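PDB 1T3Q: quinoline 2-oxidoreductase large subunit from Pseudomonas putida, which carries the molybdenum-pterin cytosine dinucleotide cofactor of a xanthine dehydrogenase-family molybdenum hydroxylase and probably serves in the oxidation of quinoline at the ring carbon 2. Local coordinates for residues Phe312-Arg318 with Val350-Glu356; Val343-Tyr348 with Arg382-Ile386; Gln379-Glu383 with Val460-Asn464; Val405-Phe411 with His421-Leu427; Thr429-Leu433 with Asn639-Ala643. All blocks are in the same frame, centred on the assembly; numbering follows the deposited sequence.

Contact 1: residues Phe312-Arg318 with Val350-Glu356; sequences FLALENR and VPAVSEE. With SO4 (sulfate ion), chain K.
Four backbone hydrogen bonds join strands 312-318 and 352-356 in parallel, axes 4.8 Å apart at 2°: Leu315 N to Ala352 O (3.0 Å), Ser354 N to Leu315 O (3.2 Å), Asn317 N to Ser354 O (3.0 Å) and Glu356 N to Asn317 O (3.1 Å). The pairs Leu315-Val353 and Asn317-Glu355 lie on one face, Glu316-Ser354 and Arg318-Glu356 on the other. At the C-terminal ends a water accepts from Arg318 NH1 (2.8 Å) and donates to Glu356 OE2 (2.4 Å), themselves a long salt bridge (3.8 Å); Glu356 OE1 pairs with Arg168. A sulfate, probably from crystallisation, accepts hydrogen bonds at O3 from Arg318 NH2 (2.6 Å) and NH1 (2.9 Å), and also binds Arg168. At the N-terminal ends Val350 sets CG1 3.9 Å from Leu315 CB and CG2 4.1 Å from Phe312 CD2. These are the parallel strands of a beta-alpha-beta unit with helix 337-342. Antiparallel strand 298-306 flanks 312-318, Leu313 and Ala314 facing Ala305 in a classic bulge; helix 177-182 packs on Leu313 and Ala352.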
# COMPACT_ATOMS: atom_id res chain seq x y z
N PHE B 312 29.17 -50.76 13.86
CA PHE B 312 29.28 -49.79 14.94
C PHE B 312 28.79 -50.36 16.26
O PHE B 312 27.66 -50.83 16.36
CB PHE B 312 28.48 -48.52 14.62
CG PHE B 312 28.85 -47.87 13.31
CD1 PHE B 312 30.13 -48.01 12.79
CD2 PHE B 312 27.92 -47.11 12.62
CE1 PHE B 312 30.48 -47.40 11.58
CE2 PHE B 312 28.25 -46.49 11.41
CZ PHE B 312 29.53 -46.63 10.89
N LEU B 313 29.64 -50.29 17.28
CA LEU B 313 29.30 -50.81 18.60
C LEU B 313 28.89 -49.70 19.56
O LEU B 313 28.11 -49.93 20.49
CB LEU B 313 30.50 -51.56 19.19
CG LEU B 313 31.01 -52.74 18.37
CD1 LEU B 313 32.22 -53.35 19.07
CD2 LEU B 313 29.90 -53.77 18.19
N ALA B 314 29.40 -48.50 19.34
CA ALA B 314 29.08 -47.38 20.21
C ALA B 314 29.50 -46.05 19.63
O ALA B 314 30.46 -45.95 18.87
CB ALA B 314 29.75 -47.58 21.57
N LEU B 315 28.76 -45.01 20.02
CA LEU B 315 29.08 -43.66 19.58
C LEU B 315 28.99 -42.74 20.79
O LEU B 315 27.97 -42.70 21.49
CB LEU B 315 28.11 -43.19 18.50
CG LEU B 315 28.39 -41.78 17.95
CD1 LEU B 315 27.76 -41.62 16.58
CD2 LEU B 315 27.86 -40.73 18.91
N GLU B 316 30.06 -42.01 21.03
CA GLU B 316 30.11 -41.08 22.15
C GLU B 316 30.29 -39.68 21.58
O GLU B 316 31.06 -39.48 20.64
CB GLU B 316 31.29 -41.44 23.05
CG GLU B 316 31.51 -40.50 24.22
CD GLU B 316 32.49 -41.07 25.22
OE1 GLU B 316 33.58 -41.52 24.79
OE2 GLU B 316 32.18 -41.08 26.43
N ASN B 317 29.56 -38.70 22.13
CA ASN B 317 29.70 -37.33 21.65
C ASN B 317 29.42 -36.29 22.71
O ASN B 317 28.34 -36.26 23.30
CB ASN B 317 28.79 -37.06 20.46
CG ASN B 317 29.09 -35.72 19.78
OD1 ASN B 317 28.19 -34.93 19.50
ND2 ASN B 317 30.37 -35.48 19.51
N ARG B 318 30.41 -35.44 22.95
CA ARG B 318 30.30 -34.34 23.90
C ARG B 318 30.23 -33.12 22.99
O ARG B 318 31.21 -32.77 22.33
CB ARG B 318 31.54 -34.29 24.79
CG ARG B 318 31.65 -33.07 25.70
CD ARG B 318 32.94 -33.16 26.50
NE ARG B 318 33.30 -31.90 27.15
CZ ARG B 318 32.69 -31.39 28.21
NH1 ARG B 318 31.66 -32.03 28.76
NH2 ARG B 318 33.09 -30.24 28.72
N VAL B 350 23.24 -47.89 15.93
CA VAL B 350 24.31 -47.87 16.93
C VAL B 350 23.63 -48.21 18.25
O VAL B 350 22.90 -47.40 18.82
CB VAL B 350 24.95 -46.46 17.04
CG1 VAL B 350 26.15 -46.51 17.97
CG2 VAL B 350 25.37 -45.97 15.65
N PRO B 351 23.86 -49.43 18.77
CA PRO B 351 23.27 -49.91 20.02
C PRO B 351 23.60 -49.19 21.33
O PRO B 351 22.75 -49.11 22.21
CB PRO B 351 23.69 -51.38 20.05
CG PRO B 351 25.04 -51.33 19.42
CD PRO B 351 24.82 -50.41 18.24
N ALA B 352 24.81 -48.67 21.46
CA ALA B 352 25.20 -47.98 22.68
C ALA B 352 25.59 -46.53 22.40
O ALA B 352 26.47 -46.27 21.58
CB ALA B 352 26.35 -48.70 23.37
N VAL B 353 24.95 -45.60 23.10
CA VAL B 353 25.22 -44.18 22.90
C VAL B 353 25.33 -43.39 24.20
O VAL B 353 24.61 -43.64 25.17
CB VAL B 353 24.11 -43.53 22.05
CG1 VAL B 353 24.43 -42.05 21.81
CG2 VAL B 353 23.95 -44.27 20.74
N SER B 354 26.26 -42.44 24.21
CA SER B 354 26.45 -41.58 25.36
C SER B 354 26.76 -40.19 24.82
O SER B 354 27.82 -39.98 24.23
CB SER B 354 27.60 -42.06 26.24
OG SER B 354 27.78 -41.18 27.34
N GLU B 355 25.84 -39.26 25.01
CA GLU B 355 26.05 -37.92 24.52
C GLU B 355 25.55 -36.87 25.48
O GLU B 355 24.66 -37.13 26.29
CB GLU B 355 25.39 -37.73 23.15
CG GLU B 355 23.88 -37.95 23.10
CD GLU B 355 23.08 -36.90 23.84
OE1 GLU B 355 23.44 -35.70 23.76
OE2 GLU B 355 22.08 -37.26 24.49
N GLU B 356 26.14 -35.69 25.38
CA GLU B 356 25.74 -34.57 26.21
C GLU B 356 25.83 -33.31 25.36
O GLU B 356 26.76 -33.16 24.56
CB GLU B 356 26.66 -34.43 27.42
CG GLU B 356 26.16 -33.41 28.43
CD GLU B 356 27.10 -33.23 29.62
OE1 GLU B 356 26.66 -32.67 30.64
OE2 GLU B 356 28.27 -33.65 29.53
S SO4 K . 32.24 -29.80 32.32
O1 SO4 K . 31.94 -30.95 33.19
O2 SO4 K . 33.70 -29.57 32.27
O3 SO4 K . 31.75 -30.07 30.96
O4 SO4 K . 31.57 -28.59 32.84
O HOH W 1 30.24 -34.35 28.35

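Contact 2: residues Val343-Tyr348 with Arg382-Ile386; sequences VILGVY and RETLI
Two consecutive turns shape residues 343-348. The first, type I from Val343 to Gly346, is closed by Gly346 N to Val343 O (3.0 Å) and presents the carbonyl of Ile344, whose O accepts a hydrogen bond from Arg382 NH2 (2.8 Å). Leu345 points away from the helix and starts a type II' turn ending at Tyr348, with Tyr348 N bonded to Leu345 O (3.0 Å). Gly346 takes phi 50° and psi -121°, suited to glycine; a CB here would come 3.1 Å from Arg382 NH1. This loop leads from helix 337-342 to strand 352-360 and rests on helix 375-393, in a buried part of the molybdopterin-binding region. Val347 instead turns to Val462 and Asn464. Tyr348 (chi1 -46°, chi2 -83°) reaches the helix: OH donates to Glu383 OE1 (2.8 Å), and Ile386 CD1 makes a CH-pi contact over the ring face, 3.9 Å from its centroid. Glu383 OE1 also holds Arg382 NH1 (3.0 Å) in a salt bridge, and Gln379 OE1 receives a further bond from that NH1.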
# COMPACT_ATOMS: atom_id res chain seq x y z
N VAL B 343 19.76 -35.99 16.70
CA VAL B 343 19.84 -36.78 15.46
C VAL B 343 21.27 -37.23 15.15
O VAL B 343 21.59 -37.51 13.99
CB VAL B 343 19.32 -35.96 14.25
CG1 VAL B 343 17.86 -35.55 14.48
CG2 VAL B 343 20.18 -34.73 14.04
N ILE B 344 22.11 -37.30 16.17
CA ILE B 344 23.51 -37.69 16.00
C ILE B 344 23.75 -39.07 15.38
O ILE B 344 24.80 -39.30 14.78
CB ILE B 344 24.26 -37.59 17.36
CG1 ILE B 344 25.77 -37.50 17.12
CG2 ILE B 344 23.96 -38.81 18.22
CD1 ILE B 344 26.21 -36.15 16.55
N LEU B 345 22.80 -39.99 15.51
CA LEU B 345 22.97 -41.33 14.94
C LEU B 345 22.61 -41.34 13.47
O LEU B 345 22.92 -42.29 12.75
CB LEU B 345 22.09 -42.34 15.68
CG LEU B 345 22.41 -42.49 17.17
CD1 LEU B 345 21.52 -43.56 17.78
CD2 LEU B 345 23.87 -42.85 17.34
N GLY B 346 21.95 -40.28 13.03
CA GLY B 346 21.55 -40.18 11.64
C GLY B 346 20.84 -41.40 11.10
O GLY B 346 19.82 -41.85 11.61
N VAL B 347 21.43 -41.97 10.06
CA VAL B 347 20.88 -43.10 9.34
C VAL B 347 21.36 -44.48 9.81
O VAL B 347 20.96 -45.52 9.27
CB VAL B 347 21.23 -42.89 7.84
CG1 VAL B 347 22.15 -43.96 7.33
CG2 VAL B 347 19.99 -42.76 7.03
N TYR B 348 22.19 -44.50 10.85
CA TYR B 348 22.80 -45.73 11.32
C TYR B 348 22.26 -46.39 12.58
O TYR B 348 21.62 -45.76 13.41
CB TYR B 348 24.30 -45.48 11.50
CG TYR B 348 24.92 -44.74 10.34
CD1 TYR B 348 25.32 -45.42 9.19
CD2 TYR B 348 25.09 -43.36 10.38
CE1 TYR B 348 25.88 -44.73 8.10
CE2 TYR B 348 25.64 -42.66 9.31
CZ TYR B 348 26.03 -43.35 8.18
OH TYR B 348 26.57 -42.66 7.12
N ARG B 382 30.73 -37.29 12.47
CA ARG B 382 30.42 -38.71 12.31
C ARG B 382 30.83 -39.27 10.94
O ARG B 382 31.48 -40.30 10.87
CB ARG B 382 28.92 -38.96 12.52
CG ARG B 382 28.56 -40.44 12.64
CD ARG B 382 27.07 -40.67 12.48
NE ARG B 382 26.61 -40.11 11.22
CZ ARG B 382 25.85 -39.02 11.12
NH1 ARG B 382 25.49 -38.57 9.92
NH2 ARG B 382 25.43 -38.40 12.21
N GLU B 383 30.44 -38.58 9.87
CA GLU B 383 30.79 -39.07 8.54
C GLU B 383 32.30 -39.12 8.34
O GLU B 383 32.81 -40.02 7.67
CB GLU B 383 30.13 -38.20 7.46
CG GLU B 383 28.60 -38.24 7.48
CD GLU B 383 28.04 -39.64 7.28
OE1 GLU B 383 27.40 -40.19 8.21
OE2 GLU B 383 28.23 -40.21 6.18
N THR B 384 33.02 -38.16 8.92
CA THR B 384 34.47 -38.14 8.80
C THR B 384 35.08 -39.33 9.55
O THR B 384 36.03 -39.95 9.08
CB THR B 384 35.06 -36.82 9.33
OG1 THR B 384 34.66 -35.74 8.47
CG2 THR B 384 36.58 -36.88 9.38
N LEU B 385 34.53 -39.64 10.72
CA LEU B 385 35.03 -40.76 11.51
C LEU B 385 34.66 -42.08 10.85
O LEU B 385 35.42 -43.05 10.90
CB LEU B 385 34.46 -40.71 12.93
CG LEU B 385 34.98 -39.57 13.81
CD1 LEU B 385 34.33 -39.63 15.18
CD2 LEU B 385 36.49 -39.69 13.94
N ILE B 386 33.49 -42.13 10.22
CA ILE B 386 33.05 -43.34 9.54
C ILE B 386 34.01 -43.66 8.38
O ILE B 386 34.38 -44.82 8.18
CB ILE B 386 31.61 -43.17 9.01
CG1 ILE B 386 30.63 -43.18 10.19
CG2 ILE B 386 31.28 -44.27 8.00
CD1 ILE B 386 29.17 -42.99 9.81

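Contact 3: residues Gln379-Glu383 with Val460-Asn464; sequences QIARE and VSVFN
Direct hydrogen bonds dominate where helix 379-383 crosses strand 460-464, the axes 8.8 Å apart at 119°. Gln379 (chi1 t, chi2 p) gives its amide NE2 to both Val462 O (2.9 Å) and Ser461 OG (3.0 Å). One turn on, Glu383 (m, m) accepts from the strand backbone, Val462 N to Glu383 OE2 at 3.0 Å, so donor and acceptor of one strand residue are both met by helix side chains. A water adds a bridge, donating to Gln379 OE1 (2.8 Å) and accepting from Asn464 N (3.3 Å). Glu383 is shared by two arginines, OE1 forming a salt bridge with Arg382 NH1 (3.0 Å) and OE2 pairing with Arg401; the same Arg382 NH1 bonds Gln379 OE1 (2.7 Å). Ser461 OG is also bonded to Ser748. Van der Waals contact is slight, with Glu383 CG 3.7 Å from Ser461 OG and CA-CA 5.8 Å between these residues. Such bonding meets the outward-facing N and O of Val462 on strand 454-467, outermost in its sheet within this chain, and joins the two molybdopterin-binding family regions.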
# COMPACT_ATOMS: atom_id res chain seq x y z
N GLN B 379 27.17 -34.13 11.74
CA GLN B 379 27.21 -34.83 10.46
C GLN B 379 28.66 -34.86 9.99
O GLN B 379 29.17 -35.89 9.57
CB GLN B 379 26.32 -34.12 9.44
CG GLN B 379 26.20 -34.81 8.07
CD GLN B 379 25.37 -36.08 8.11
OE1 GLN B 379 24.53 -36.26 8.99
NE2 GLN B 379 25.58 -36.95 7.13
N ILE B 380 29.33 -33.71 10.06
CA ILE B 380 30.73 -33.61 9.67
C ILE B 380 31.59 -34.59 10.48
O ILE B 380 32.35 -35.38 9.93
CB ILE B 380 31.30 -32.18 9.89
CG1 ILE B 380 30.72 -31.21 8.87
CG2 ILE B 380 32.83 -32.20 9.80
CD1 ILE B 380 31.07 -29.76 9.13
N ALA B 381 31.45 -34.52 11.80
CA ALA B 381 32.22 -35.37 12.70
C ALA B 381 31.99 -36.87 12.49
O ALA B 381 32.95 -37.63 12.35
CB ALA B 381 31.91 -34.99 14.15
N ARG B 382 30.73 -37.29 12.47
CA ARG B 382 30.42 -38.71 12.31
C ARG B 382 30.83 -39.27 10.94
O ARG B 382 31.48 -40.30 10.87
CB ARG B 382 28.92 -38.96 12.52
CG ARG B 382 28.56 -40.44 12.64
CD ARG B 382 27.07 -40.67 12.48
NE ARG B 382 26.61 -40.11 11.22
CZ ARG B 382 25.85 -39.02 11.12
NH1 ARG B 382 25.49 -38.57 9.92
NH2 ARG B 382 25.43 -38.40 12.21
N GLU B 383 30.44 -38.58 9.87
CA GLU B 383 30.79 -39.07 8.54
C GLU B 383 32.30 -39.12 8.34
O GLU B 383 32.81 -40.02 7.67
CB GLU B 383 30.13 -38.20 7.46
CG GLU B 383 28.60 -38.24 7.48
CD GLU B 383 28.04 -39.64 7.28
OE1 GLU B 383 27.40 -40.19 8.21
OE2 GLU B 383 28.23 -40.21 6.18
N VAL B 460 32.50 -38.90 1.50
CA VAL B 460 31.13 -39.38 1.44
C VAL B 460 30.32 -38.97 2.66
O VAL B 460 30.82 -38.96 3.78
CB VAL B 460 31.10 -40.93 1.32
CG1 VAL B 460 29.65 -41.43 1.34
CG2 VAL B 460 31.78 -41.35 0.04
N SER B 461 29.06 -38.62 2.42
CA SER B 461 28.16 -38.24 3.49
C SER B 461 26.75 -38.72 3.17
O SER B 461 26.18 -38.35 2.15
CB SER B 461 28.15 -36.72 3.67
OG SER B 461 27.17 -36.34 4.62
N VAL B 462 26.20 -39.55 4.06
CA VAL B 462 24.85 -40.07 3.90
C VAL B 462 24.03 -39.51 5.05
O VAL B 462 24.48 -39.52 6.20
CB VAL B 462 24.84 -41.61 3.94
CG1 VAL B 462 23.42 -42.13 3.82
CG2 VAL B 462 25.70 -42.15 2.79
N PHE B 463 22.83 -39.02 4.76
CA PHE B 463 22.01 -38.42 5.80
C PHE B 463 20.52 -38.71 5.71
O PHE B 463 20.02 -39.25 4.72
CB PHE B 463 22.16 -36.89 5.75
CG PHE B 463 21.41 -36.25 4.61
CD1 PHE B 463 21.93 -36.29 3.31
CD2 PHE B 463 20.14 -35.71 4.81
CE1 PHE B 463 21.19 -35.80 2.24
CE2 PHE B 463 19.40 -35.22 3.74
CZ PHE B 463 19.92 -35.26 2.44
N ASN B 464 19.82 -38.32 6.77
CA ASN B 464 18.37 -38.38 6.84
C ASN B 464 18.12 -37.01 7.48
O ASN B 464 19.05 -36.41 8.01
CB ASN B 464 17.87 -39.58 7.68
CG ASN B 464 17.96 -39.36 9.17
OD1 ASN B 464 18.70 -38.51 9.66
ND2 ASN B 464 17.21 -40.17 9.92
O HOH W 2 22.10 -37.66 9.06

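Contact 4: residues Val405-Phe411 with His421-Leu427; sequences VVMPEDF and HREGTYL
The loop after helix 397-402 packs here on the start of helix 426-437, with the short strands 413-414 and 420-421 between them in sequence, by apolar contacts and no direct hydrogen bond. Phe411 (chi1 -61°, chi2 78°) points into the second segment: CD2 lies 3.2 Å from Arg422 C and 3.5 Å from His421 O, and CZ stands over one face of Tyr426, 4.0 Å from CE2. The two rings meet obliquely, centroids 5.6 Å apart and planes at 48°. Val406 (t) sets CG2 over the His421 ring in a CH-pi contact, 3.9 Å from the centroid, and CB 3.8 Å from Tyr426 CD2. Residues 408-410 have helical backbone angles, and the turn is fastened by Met407 N to Asp410 OD1 (2.9 Å) and Asp410 N to Met407 O (2.7 Å). Where helix 426-437 begins, a water links Val406 O (2.7 Å) to Leu427 N (2.9 Å). Leu427 CD2 meets Met407 CE at 3.8 Å and Pro408 CD at 4.0 Å; His421 ND1 bonds Phe413 O.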
# COMPACT_ATOMS: atom_id res chain seq x y z
N VAL B 405 23.69 -49.07 8.14
CA VAL B 405 22.49 -48.32 7.82
C VAL B 405 21.20 -49.08 8.13
O VAL B 405 21.18 -50.31 8.11
CB VAL B 405 22.48 -47.92 6.32
CG1 VAL B 405 22.27 -49.16 5.46
CG2 VAL B 405 21.41 -46.91 6.06
N VAL B 406 20.14 -48.35 8.44
CA VAL B 406 18.86 -48.99 8.69
C VAL B 406 18.50 -49.58 7.33
O VAL B 406 18.43 -48.85 6.33
CB VAL B 406 17.77 -47.98 9.11
CG1 VAL B 406 16.41 -48.66 9.16
CG2 VAL B 406 18.11 -47.40 10.48
N MET B 407 18.30 -50.89 7.29
CA MET B 407 17.99 -51.59 6.05
C MET B 407 16.51 -51.57 5.67
O MET B 407 15.64 -51.37 6.52
CB MET B 407 18.47 -53.04 6.15
CG MET B 407 19.98 -53.19 6.31
SD MET B 407 20.89 -52.79 4.80
CE MET B 407 20.70 -54.35 3.89
N PRO B 408 16.21 -51.80 4.38
CA PRO B 408 14.83 -51.81 3.90
C PRO B 408 13.96 -52.73 4.75
O PRO B 408 12.82 -52.40 5.08
CB PRO B 408 14.98 -52.30 2.46
CG PRO B 408 16.31 -51.73 2.05
CD PRO B 408 17.16 -52.02 3.27
N GLU B 409 14.51 -53.88 5.10
CA GLU B 409 13.81 -54.88 5.91
C GLU B 409 13.63 -54.43 7.36
O GLU B 409 12.81 -54.99 8.09
CB GLU B 409 14.61 -56.20 5.88
N ASP B 410 14.38 -53.41 7.77
CA ASP B 410 14.31 -52.91 9.14
C ASP B 410 13.13 -52.00 9.48
O ASP B 410 12.68 -51.96 10.63
CB ASP B 410 15.61 -52.18 9.49
CG ASP B 410 16.79 -53.11 9.58
OD1 ASP B 410 17.94 -52.61 9.58
OD2 ASP B 410 16.58 -54.34 9.66
N PHE B 411 12.63 -51.26 8.49
CA PHE B 411 11.51 -50.35 8.72
C PHE B 411 10.24 -51.08 9.15
O PHE B 411 9.85 -52.06 8.52
CB PHE B 411 11.20 -49.54 7.46
CG PHE B 411 12.33 -48.68 6.98
CD1 PHE B 411 13.40 -49.24 6.28
CD2 PHE B 411 12.33 -47.31 7.21
CE1 PHE B 411 14.45 -48.44 5.82
CE2 PHE B 411 13.36 -46.50 6.74
CZ PHE B 411 14.42 -47.06 6.05
N HIS B 421 12.47 -44.75 12.15
CA HIS B 421 12.57 -44.65 10.70
C HIS B 421 11.41 -45.46 10.12
O HIS B 421 11.24 -46.64 10.45
CB HIS B 421 13.91 -45.24 10.22
CG HIS B 421 15.11 -44.64 10.88
ND1 HIS B 421 15.50 -44.96 12.16
CD2 HIS B 421 16.02 -43.74 10.43
CE1 HIS B 421 16.60 -44.30 12.47
NE2 HIS B 421 16.94 -43.55 11.43
N ARG B 422 10.61 -44.84 9.25
CA ARG B 422 9.45 -45.52 8.67
C ARG B 422 9.50 -45.76 7.16
O ARG B 422 9.05 -46.80 6.69
CB ARG B 422 8.18 -44.75 9.05
CG ARG B 422 7.96 -44.70 10.56
CD ARG B 422 6.65 -44.04 10.94
NE ARG B 422 6.51 -43.97 12.40
CZ ARG B 422 6.26 -45.01 13.18
NH1 ARG B 422 6.16 -44.85 14.49
NH2 ARG B 422 6.08 -46.22 12.65
N GLU B 423 10.02 -44.80 6.40
CA GLU B 423 10.13 -44.98 4.96
C GLU B 423 11.21 -44.06 4.40
O GLU B 423 11.14 -42.84 4.54
CB GLU B 423 8.78 -44.70 4.26
CG GLU B 423 8.43 -43.23 4.02
CD GLU B 423 7.93 -42.50 5.25
OE1 GLU B 423 8.22 -41.29 5.38
OE2 GLU B 423 7.24 -43.12 6.09
N GLY B 424 12.22 -44.67 3.79
CA GLY B 424 13.32 -43.91 3.22
C GLY B 424 14.20 -44.79 2.35
O GLY B 424 14.06 -46.01 2.35
N THR B 425 15.12 -44.17 1.61
CA THR B 425 16.00 -44.90 0.71
C THR B 425 17.47 -44.86 1.13
O THR B 425 18.35 -44.63 0.30
CB THR B 425 15.89 -44.34 -0.72
OG1 THR B 425 15.96 -42.91 -0.67
CG2 THR B 425 14.57 -44.76 -1.35
N TYR B 426 17.75 -45.12 2.40
CA TYR B 426 19.12 -45.09 2.89
C TYR B 426 20.07 -45.98 2.09
O TYR B 426 21.06 -45.50 1.56
CB TYR B 426 19.18 -45.50 4.36
CG TYR B 426 18.27 -44.73 5.29
CD1 TYR B 426 17.75 -43.48 4.94
CD2 TYR B 426 17.95 -45.24 6.55
CE1 TYR B 426 16.94 -42.76 5.82
CE2 TYR B 426 17.15 -44.54 7.43
CZ TYR B 426 16.64 -43.30 7.07
OH TYR B 426 15.86 -42.60 7.96
N LEU B 427 19.76 -47.28 2.03
CA LEU B 427 20.61 -48.22 1.31
C LEU B 427 20.74 -47.86 -0.16
O LEU B 427 21.85 -47.81 -0.69
CB LEU B 427 20.07 -49.65 1.44
CG LEU B 427 20.93 -50.69 0.71
CD1 LEU B 427 22.35 -50.68 1.28
CD2 LEU B 427 20.32 -52.08 0.86
O HOH W 3 17.77 -48.47 3.71

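Contact 5: residues Thr429-Leu433 with Asn639-Ala643; sequences TINLL and NGGHA
Two side chains one helical turn apart, Thr429 and Leu433, make the packing of helix 429-433 on strand 639-643. The axes come within 8.1 Å at a signed crossing angle of -29°, and the closest CA pair is Thr429 and Gly640 (6.0 Å). Thr429, in the m rotamer, points its CA-CB bond at the strand and lays CG2 against the peptide joining the two glycines, 3.4 Å from Gly640 C and 3.5 Å from Gly641 N. Its OG1 is bonded to Thr425 O, at the N-cap position just before the helix. Leu433 is t at chi1 and p at chi2 (-166°, 55°); this places CD2 3.6 Å from His642 O and 4.0 Å from Gly641 C, and CD1 3.9 Å from Ala643 CB. The extended backbone carries no side chain at Gly641, where a CB would lie only 2.9 Å from Thr429 CG2 and 3.1 Å from Leu433 CD2, so glycine permits this close approach. His642 (chi1 -60°) points away from the helix, its ND1 bonded to Ser748 and its ring meeting that of Phe463. This is helix-on-sheet packing: strand 636-649 runs antiparallel between strands 454-467 and 655-665, and the helix runs roughly along it, its side chains reaching both neighbours, Thr429 touching Val663 and Leu433 touching Val460.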
# COMPACT_ATOMS: atom_id res chain seq x y z
N THR B 429 20.45 -45.10 -1.55
CA THR B 429 21.22 -43.86 -1.73
C THR B 429 22.72 -44.16 -1.76
O THR B 429 23.45 -43.64 -2.60
CB THR B 429 20.93 -42.86 -0.59
OG1 THR B 429 19.62 -42.31 -0.76
CG2 THR B 429 21.95 -41.73 -0.60
N ILE B 430 23.17 -45.00 -0.84
CA ILE B 430 24.58 -45.38 -0.79
C ILE B 430 25.01 -46.02 -2.11
O ILE B 430 26.06 -45.68 -2.67
CB ILE B 430 24.83 -46.39 0.35
CG1 ILE B 430 24.47 -45.76 1.70
CG2 ILE B 430 26.28 -46.86 0.32
CD1 ILE B 430 24.53 -46.73 2.87
N ASN B 431 24.19 -46.93 -2.62
CA ASN B 431 24.48 -47.63 -3.87
C ASN B 431 24.48 -46.70 -5.08
O ASN B 431 25.35 -46.80 -5.94
CB ASN B 431 23.47 -48.76 -4.08
CG ASN B 431 23.65 -49.90 -3.10
OD1 ASN B 431 22.73 -50.68 -2.86
ND2 ASN B 431 24.84 -50.01 -2.54
N LEU B 432 23.50 -45.80 -5.13
CA LEU B 432 23.38 -44.86 -6.25
C LEU B 432 24.56 -43.89 -6.23
O LEU B 432 25.15 -43.58 -7.27
CB LEU B 432 22.08 -44.08 -6.14
CG LEU B 432 21.39 -43.62 -7.44
CD1 LEU B 432 20.46 -42.47 -7.11
CD2 LEU B 432 22.41 -43.19 -8.48
N LEU B 433 24.90 -43.41 -5.04
CA LEU B 433 26.00 -42.47 -4.87
C LEU B 433 27.30 -43.11 -5.36
O LEU B 433 28.09 -42.47 -6.06
CB LEU B 433 26.11 -42.07 -3.40
CG LEU B 433 26.96 -40.85 -3.03
CD1 LEU B 433 26.51 -39.63 -3.81
CD2 LEU B 433 26.85 -40.59 -1.53
N ASN B 639 15.80 -37.98 3.05
CA ASN B 639 17.14 -38.54 3.12
C ASN B 639 17.89 -38.36 1.82
O ASN B 639 17.31 -37.96 0.81
CB ASN B 639 17.08 -40.04 3.48
CG ASN B 639 16.53 -40.89 2.35
OD1 ASN B 639 17.28 -41.38 1.50
ND2 ASN B 639 15.22 -41.05 2.32
N GLY B 640 19.18 -38.64 1.85
CA GLY B 640 19.99 -38.50 0.66
C GLY B 640 21.45 -38.72 0.96
O GLY B 640 21.81 -39.23 2.02
N GLY B 641 22.29 -38.32 0.02
CA GLY B 641 23.72 -38.47 0.21
C GLY B 641 24.47 -37.52 -0.69
O GLY B 641 23.93 -37.02 -1.68
N HIS B 642 25.71 -37.24 -0.33
CA HIS B 642 26.56 -36.35 -1.10
C HIS B 642 27.96 -36.93 -1.13
O HIS B 642 28.39 -37.58 -0.18
CB HIS B 642 26.63 -34.95 -0.48
CG HIS B 642 25.31 -34.27 -0.36
ND1 HIS B 642 24.47 -34.44 0.72
CD2 HIS B 642 24.66 -33.44 -1.21
CE1 HIS B 642 23.37 -33.74 0.54
NE2 HIS B 642 23.45 -33.13 -0.63
N ALA B 643 28.66 -36.68 -2.22
CA ALA B 643 30.04 -37.12 -2.38
C ALA B 643 30.77 -35.96 -3.04
O ALA B 643 30.27 -35.37 -4.00
CB ALA B 643 30.12 -38.36 -3.25

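How the contacts relate
Contacts 2 and 3 share Arg382 and Glu383 on helix 375-393, their centres 5 Å apart: Glu383 serves both, OE1 toward Tyr348 of the loop and OE2 toward Val462 N of the strand, while Arg382 bonds Ile344 O. Contact 1 packs on contact 2 through Val353 CG2 and Leu345 CD2 (3.7 Å). Contacts 3 and 5 reach neighbouring strands of one sheet, with Ser461 O and His642 N probably hydrogen-bonded (2.8 Å). Contacts 4 and 5 use helix 426-437, and Val347 O and Val406 N (3.1 Å, probably hydrogen-bonded) join contacts 2 and 4. The Phe463 side chain stays about 10 Å from the pterin cytosine dinucleotide and about 13 Å from the dioxosulfidomolybdenum(VI) ion, too far for contact.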